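Local atomic coordinates of DUF3247 family protein (Xanthomonas campestris pv. campestris, PDB entry 2E12), a protein that is of unknown function but adopts a variant of the Sm-like fold, a motif that in many relatives binds RNA. Residues A5-T10 against M83-A88. Numbering follows the deposited sequence.
Sequences APHVYT and MDRIVA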
ATOM      1  N   ALA A   5      10.163 -11.650  15.907  1.00  6.58           N
ATOM      2  CA  ALA A   5      10.090 -10.194  15.877  1.00  6.58           C
ATOM      3  C   ALA A   5       9.198  -9.737  17.018  1.00  6.58           C
ATOM      4  O   ALA A   5       8.311 -10.469  17.449  1.00  6.58           O
ATOM      5  CB  ALA A   5       9.525  -9.713  14.533  1.00  6.58           C
ATOM      6  N   PRO A   6       9.441  -8.529  17.537  1.00  2.75           N
ATOM      7  CA  PRO A   6       8.656  -7.961  18.634  1.00  2.75           C
ATOM      8  C   PRO A   6       7.144  -7.882  18.349  1.00  2.75           C
ATOM      9  O   PRO A   6       6.341  -8.046  19.263  1.00  6.58           O
ATOM     10  CB  PRO A   6       9.306  -6.586  18.859  1.00  2.75           C
ATOM     11  CG  PRO A   6      10.148  -6.352  17.605  1.00  2.75           C
ATOM     12  CD  PRO A   6      10.641  -7.717  17.282  1.00  2.75           C
ATOM     13  N   HIS A   7       6.769  -7.629  17.092  1.00  6.58           N
ATOM     14  CA  HIS A   7       5.354  -7.555  16.688  1.00  6.58           C
ATOM     15  C   HIS A   7       5.210  -8.068  15.253  1.00  6.58           C
ATOM     16  O   HIS A   7       6.156  -7.971  14.474  1.00  6.58           O
ATOM     17  CB  HIS A   7       4.828  -6.106  16.724  1.00  6.58           C
ATOM     18  CG  HIS A   7       5.067  -5.391  18.018  1.00 17.56           C
ATOM     19  ND1 HIS A   7       6.288  -4.845  18.352  1.00 28.54           N
ATOM     20  CD2 HIS A   7       4.235  -5.113  19.050  1.00 28.54           C
ATOM     21  CE1 HIS A   7       6.198  -4.259  19.534  1.00 39.52           C
ATOM     22  NE2 HIS A   7       4.963  -4.408  19.977  1.00 39.52           N
ATOM     23  N   VAL A   8       4.042  -8.617  14.905  1.00  6.58           N
ATOM     24  CA  VAL A   8       3.782  -9.118  13.538  1.00  6.58           C
ATOM     25  C   VAL A   8       2.339  -8.770  13.108  1.00  6.58           C
ATOM     26  O   VAL A   8       1.446  -8.696  13.950  1.00  6.58           O
ATOM     27  CB  VAL A   8       4.013 -10.662  13.415  1.00  6.58           C
ATOM     28  CG1 VAL A   8       5.494 -10.987  13.562  1.00 17.56           C
ATOM     29  CG2 VAL A   8       3.203 -11.403  14.474  1.00 17.56           C
ATOM     30  N   TYR A   9       2.119  -8.587  11.803  1.00  6.58           N
ATOM     31  CA  TYR A   9       0.800  -8.177  11.270  1.00  6.58           C
ATOM     32  C   TYR A   9       0.149  -9.057  10.186  1.00  6.58           C
ATOM     33  O   TYR A   9       0.816  -9.537   9.273  1.00  6.58           O
ATOM     34  CB  TYR A   9       0.917  -6.747  10.729  1.00  6.58           C
ATOM     35  CG  TYR A   9       1.467  -5.777  11.750  1.00 17.56           C
ATOM     36  CD1 TYR A   9       0.622  -5.136  12.659  1.00 28.54           C
ATOM     37  CD2 TYR A   9       2.839  -5.558  11.859  1.00 28.54           C
ATOM     38  CE1 TYR A   9       1.130  -4.306  13.651  1.00 39.52           C
ATOM     39  CE2 TYR A   9       3.356  -4.735  12.848  1.00 39.52           C
ATOM     40  CZ  TYR A   9       2.497  -4.111  13.741  1.00 50.50           C
ATOM     41  OH  TYR A   9       3.004  -3.298  14.730  1.00 61.48           O
ATOM     42  N   THR A  10      -1.170  -9.220  10.275  1.00  6.58           N
ATOM     43  CA  THR A  10      -1.919 -10.051   9.328  1.00  6.58           C
ATOM     44  C   THR A  10      -3.077  -9.337   8.626  1.00  6.58           C
ATOM     45  O   THR A  10      -3.704  -9.900   7.729  1.00  6.58           O
ATOM     46  CB  THR A  10      -2.506 -11.299  10.030  1.00  6.58           C
ATOM     47  OG1 THR A  10      -3.481 -10.894  10.998  1.00 17.56           O
ATOM     48  CG2 THR A  10      -1.407 -12.079  10.737  1.00 17.56           C
ATOM     49  N   MET A  83      10.129  -1.860  10.757  1.00  6.58           N
ATOM     50  CA  MET A  83       9.295  -0.973   9.952  1.00  6.58           C
ATOM     51  C   MET A  83       7.873  -0.645  10.410  1.00  6.58           C
ATOM     52  O   MET A  83       7.304   0.345   9.952  1.00  6.58           O
ATOM     53  CB  MET A  83       9.286  -1.476   8.505  1.00  6.58           C
ATOM     54  CG  MET A  83      10.589  -1.166   7.769  1.00 17.56           C
ATOM     55  SD  MET A  83      10.868  -2.165   6.285  1.00 28.54           S
ATOM     56  CE  MET A  83       9.920  -1.249   5.074  1.00 39.52           C
ATOM     57  N   ASP A  84       7.292  -1.442  11.303  1.00  6.58           N
ATOM     58  CA  ASP A  84       5.940  -1.138  11.782  1.00  6.58           C
ATOM     59  C   ASP A  84       5.917   0.141  12.628  1.00  6.58           C
ATOM     60  O   ASP A  84       4.854   0.631  13.009  1.00  6.58           O
ATOM     61  CB  ASP A  84       5.378  -2.296  12.614  1.00  6.58           C
ATOM     62  CG  ASP A  84       6.285  -2.692  13.771  1.00 17.56           C
ATOM     63  OD1 ASP A  84       5.802  -3.393  14.686  1.00 28.54           O
ATOM     64  OD2 ASP A  84       7.473  -2.313  13.765  1.00 28.54           O
ATOM     65  N   ARG A  85       7.094   0.680  12.915  1.00  6.58           N
ATOM     66  CA  ARG A  85       7.214   1.894  13.721  1.00  6.58           C
ATOM     67  C   ARG A  85       7.163   3.177  12.879  1.00  6.58           C
ATOM     68  O   ARG A  85       7.126   4.284  13.423  1.00  6.58           O
ATOM     69  CB  ARG A  85       8.528   1.864  14.508  1.00  6.58           C
ATOM     70  CG  ARG A  85       8.783   0.567  15.274  1.00 17.56           C
ATOM     71  CD  ARG A  85       7.897   0.414  16.516  1.00 28.54           C
ATOM     72  NE  ARG A  85       6.475   0.286  16.202  1.00 39.52           N
ATOM     73  CZ  ARG A  85       5.519   0.123  17.113  1.00 50.50           C
ATOM     74  NH1 ARG A  85       5.830   0.067  18.401  1.00 61.48           N
ATOM     75  NH2 ARG A  85       4.253   0.018  16.738  1.00 61.48           N
ATOM     76  N   ILE A  86       7.155   3.030  11.558  1.00  2.75           N
ATOM     77  CA  ILE A  86       7.142   4.185  10.654  1.00  2.75           C
ATOM     78  C   ILE A  86       5.786   4.820  10.407  1.00  2.75           C
ATOM     79  O   ILE A  86       4.801   4.127  10.198  1.00  6.58           O
ATOM     80  CB  ILE A  86       7.751   3.821   9.284  1.00  2.75           C
ATOM     81  CG1 ILE A  86       9.244   3.535   9.470  1.00  2.75           C
ATOM     82  CG2 ILE A  86       7.482   4.948   8.270  1.00  2.75           C
ATOM     83  CD1 ILE A  86       9.961   3.016   8.241  1.00  2.75           C
ATOM     84  N   VAL A  87       5.774   6.152  10.396  1.00  6.58           N
ATOM     85  CA  VAL A  87       4.567   6.947  10.178  1.00  6.58           C
ATOM     86  C   VAL A  87       4.646   7.776   8.887  1.00  6.58           C
ATOM     87  O   VAL A  87       3.623   8.119   8.287  1.00  6.58           O
ATOM     88  CB  VAL A  87       4.340   7.897  11.372  1.00  6.58           C
ATOM     89  CG1 VAL A  87       3.044   8.657  11.204  1.00 17.56           C
ATOM     90  CG2 VAL A  87       4.331   7.104  12.658  1.00 17.56           C
ATOM     91  N   ALA A  88       5.861   8.099   8.457  1.00  6.58           N
ATOM     92  CA  ALA A  88       6.035   8.887   7.242  1.00  6.58           C
ATOM     93  C   ALA A  88       7.458   8.769   6.702  1.00  6.58           C
ATOM     94  O   ALA A  88       8.398   8.555   7.460  1.00  6.58           O
ATOM     95  CB  ALA A  88       5.706  10.356   7.523  1.00  6.58           C
TER
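In this variant of the Sm-like fold, the 3-10 turn of 83-85 joins strand 79-82 to strand 86-91, a link of the kind found between the last two strands of SH3-like and Sm-like barrels. Against it lies the loop 5-10, largely extended from H7 to Y9, which leads into helix 12-23. The contact is small and lies at the surface; D84 and Y9 carry most of it. I86 N bonds back to M83 O and closes the turn, while D84 carries its CG in the crowded position between backbone N and carbonyl carbon (chi1 55°), from where the carboxylate reaches the N-terminal segment. Y9, with CG anti to its carbonyl carbon (chi1 -54°), extends its ring to meet it. Y9 OH donates to D84 OD1 over 2.8 Å, and the oxygen accepts through its anti lone pair; OD1 lies in the plane of the Y9 ring, at its edge. Ring and carboxylate planes stand 69° apart. Beside the bond, D84 CB packs closely on Y9 CE2 at 3.2 Å. The backbone of Y9 is itself paired with S63 of strand 61-70, and N64 of that strand touches both Y9 and D84, so a third part of the chain flanks the pair. H7 CB, two residues before Y9, comes to 3.5 Å from D84 OD1. R85 bends at chi2 and chi3, which brings its NH2 to 4.1 Å from Y9 OH, too far for a bond; its main polar partner is D36, which takes a salt bridge from NH2. With D84 it has a long, purely electrostatic pairing, which may help to keep the carboxylate ionised: R85 NE stands 3.7 Å from D84 OD2, and that oxygen lies well out of the guanidinium plane.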